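Local coordinates for protein FOKI restriction endonuclease (PDB 2FOK) that cleaves DNA as a type IIS restriction endonuclease, probably recognising its target with helix-turn-helix-related domains and cutting through a separate metal-dependent nuclease domain, at residues L20-Q25 with H34-N39. Numbering follows the deposited sequence.
Sequences LKRVVQ and HNEVKN
Arg22 and Glu36 join helix 17-24 to helix 32-45 through a salt bridge in which two nitrogens of the guanidinium converge on a single oxygen. Arg22 NH2 lies 2.7 Å from Glu36 OE2 with an N-H...O angle of 156°, while Arg22 NH1 makes a longer and more bent bond to the same Glu36 OE2, at 3.1 Å. The oxygen sits at the end-on edge of the guanidinium, almost in its plane, but the carboxylate is turned 57° against that plane. NH1 meets the syn lone pair of OE2, whereas NH2 approaches from above the carboxylate plane. Arginine suits a position whose backbone stands well back from its partner: its long chain, with CG anti to the carbonyl carbon and a bend at chi3 (60°), carries the charge across the gap. From the other helix Glu36 reaches out with an extended chain, its CG anti to the backbone N. Val37, a buried residue, offers a compact apolar methyl beside the guanidinium, its CG2 4.4 Å from Arg22 NH2. Just past the end of helix 17-24, Gln25 O meets the CB methylene of His34 at 3.6 Å. Both helices belong to the first recognition subdomain, of the helix-turn-helix clan, where they follow each other in sequence, linked by a short connection. Lys41 also bridges to OE2, so two cations converge on one carboxylate oxygen, which probably helps keep Glu36 ionised. Arg22 NH2 additionally bonds to Thr91 O, which probably helps hold the guanidinium in this orientation. An alanine in place of Arg22 is likely to leave Glu36 with its bridge to Lys41 but without its link to helix 17-24, and Thr91 O without this donor. His34 and Val37 also touch Met59 of helix 49-60.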
loop_
_atom_site.group_PDB
_atom_site.type_symbol
_atom_site.label_atom_id
_atom_site.label_comp_id
_atom_site.label_asym_id
_atom_site.label_seq_id
_atom_site.Cartn_x
_atom_site.Cartn_y
_atom_site.Cartn_z
ATOM N N LEU A 20 19.973 -12.800 2.391
ATOM C CA LEU A 20 20.259 -11.396 2.097
ATOM C C LEU A 20 21.779 -11.236 2.040
ATOM O O LEU A 20 22.323 -10.682 1.085
ATOM C CB LEU A 20 19.691 -10.485 3.193
ATOM C CG LEU A 20 20.242 -9.053 3.290
ATOM C CD1 LEU A 20 19.790 -8.254 2.085
ATOM C CD2 LEU A 20 19.770 -8.383 4.568
ATOM N N LYS A 21 22.453 -11.741 3.070
ATOM C CA LYS A 21 23.901 -11.666 3.169
ATOM C C LYS A 21 24.586 -12.238 1.932
ATOM O O LYS A 21 25.442 -11.584 1.337
ATOM C CB LYS A 21 24.383 -12.403 4.424
ATOM C CG LYS A 21 25.579 -11.715 5.113
ATOM C CD LYS A 21 26.282 -12.622 6.129
ATOM C CE LYS A 21 27.343 -11.865 6.906
ATOM N NZ LYS A 21 27.635 -12.512 8.214
ATOM N N ARG A 22 24.215 -13.456 1.554
ATOM C CA ARG A 22 24.787 -14.111 0.385
ATOM C C ARG A 22 24.659 -13.198 -0.829
ATOM O O ARG A 22 25.587 -13.072 -1.622
ATOM C CB ARG A 22 24.052 -15.424 0.110
ATOM C CG ARG A 22 24.452 -16.601 0.999
ATOM C CD ARG A 22 23.694 -17.876 0.593
ATOM N NE ARG A 22 23.961 -18.255 -0.794
ATOM C CZ ARG A 22 24.857 -19.167 -1.155
ATOM N NH1 ARG A 22 25.570 -19.799 -0.232
ATOM N NH2 ARG A 22 25.077 -19.416 -2.438
ATOM N N VAL A 23 23.498 -12.571 -0.975
ATOM C CA VAL A 23 23.258 -11.665 -2.086
ATOM C C VAL A 23 24.275 -10.530 -2.062
ATOM O O VAL A 23 24.745 -10.089 -3.108
ATOM C CB VAL A 23 21.828 -11.063 -2.028
ATOM C CG1 VAL A 23 21.677 -9.959 -3.087
ATOM C CG2 VAL A 23 20.777 -12.171 -2.252
ATOM N N VAL A 24 24.609 -10.070 -0.859
ATOM C CA VAL A 24 25.569 -8.993 -0.665
ATOM C C VAL A 24 27.014 -9.445 -0.890
ATOM O O VAL A 24 27.810 -8.737 -1.492
ATOM C CB VAL A 24 25.459 -8.423 0.769
ATOM C CG1 VAL A 24 26.444 -7.274 0.958
ATOM C CG2 VAL A 24 24.033 -7.966 1.037
ATOM N N GLN A 25 27.341 -10.631 -0.392
ATOM C CA GLN A 25 28.681 -11.198 -0.506
ATOM C C GLN A 25 29.077 -11.522 -1.933
ATOM O O GLN A 25 30.162 -12.050 -2.179
ATOM C CB GLN A 25 28.773 -12.464 0.342
ATOM C CG GLN A 25 28.620 -12.178 1.810
ATOM C CD GLN A 25 28.494 -13.429 2.637
ATOM O OE1 GLN A 25 28.001 -14.442 2.159
ATOM N NE2 GLN A 25 28.941 -13.367 3.890
ATOM N N HIS A 34 31.122 -15.324 -3.503
ATOM C CA HIS A 34 31.383 -14.751 -4.816
ATOM C C HIS A 34 32.035 -15.801 -5.704
ATOM O O HIS A 34 31.660 -15.984 -6.870
ATOM C CB HIS A 34 32.302 -13.532 -4.695
ATOM C CG HIS A 34 32.924 -13.119 -5.991
ATOM N ND1 HIS A 34 32.369 -12.158 -6.812
ATOM C CD2 HIS A 34 34.032 -13.567 -6.630
ATOM C CE1 HIS A 34 33.109 -12.035 -7.902
ATOM N NE2 HIS A 34 34.123 -12.878 -7.816
ATOM N N ASN A 35 33.017 -16.493 -5.140
ATOM C CA ASN A 35 33.731 -17.529 -5.867
ATOM C C ASN A 35 32.850 -18.759 -6.033
ATOM O O ASN A 35 32.798 -19.348 -7.112
ATOM C CB ASN A 35 35.006 -17.906 -5.119
ATOM C CG ASN A 35 36.142 -16.967 -5.417
ATOM O OD1 ASN A 35 36.161 -16.311 -6.461
ATOM N ND2 ASN A 35 37.101 -16.891 -4.504
ATOM N N GLU A 36 32.161 -19.138 -4.960
ATOM C CA GLU A 36 31.275 -20.299 -4.980
ATOM C C GLU A 36 30.250 -20.141 -6.089
ATOM O O GLU A 36 30.015 -21.071 -6.864
ATOM C CB GLU A 36 30.563 -20.441 -3.628
ATOM C CG GLU A 36 29.251 -21.229 -3.649
ATOM C CD GLU A 36 28.367 -20.935 -2.431
ATOM O OE1 GLU A 36 28.876 -20.444 -1.403
ATOM O OE2 GLU A 36 27.152 -21.195 -2.498
ATOM N N VAL A 37 29.652 -18.956 -6.168
ATOM C CA VAL A 37 28.635 -18.677 -7.181
ATOM C C VAL A 37 29.196 -18.722 -8.595
ATOM O O VAL A 37 28.767 -19.532 -9.415
ATOM C CB VAL A 37 27.967 -17.291 -6.952
ATOM C CG1 VAL A 37 27.143 -16.888 -8.190
ATOM C CG2 VAL A 37 27.068 -17.343 -5.713
ATOM N N LYS A 38 30.159 -17.854 -8.877
ATOM C CA LYS A 38 30.761 -17.786 -10.199
ATOM C C LYS A 38 31.589 -19.011 -10.587
ATOM O O LYS A 38 31.775 -19.277 -11.773
ATOM C CB LYS A 38 31.632 -16.535 -10.301
ATOM C CG LYS A 38 33.103 -16.763 -9.999
ATOM C CD LYS A 38 33.991 -15.953 -10.928
ATOM C CE LYS A 38 35.449 -16.116 -10.552
ATOM N NZ LYS A 38 35.615 -17.125 -9.464
ATOM N N ASN A 39 32.084 -19.750 -9.596
ATOM C CA ASN A 39 32.919 -20.919 -9.864
ATOM C C ASN A 39 32.206 -22.263 -9.763
ATOM O O ASN A 39 32.787 -23.299 -10.104
ATOM C CB ASN A 39 34.122 -20.942 -8.913
ATOM C CG ASN A 39 35.309 -20.161 -9.442
ATOM O OD1 ASN A 39 35.260 -19.580 -10.525
ATOM N ND2 ASN A 39 36.390 -20.145 -8.673
#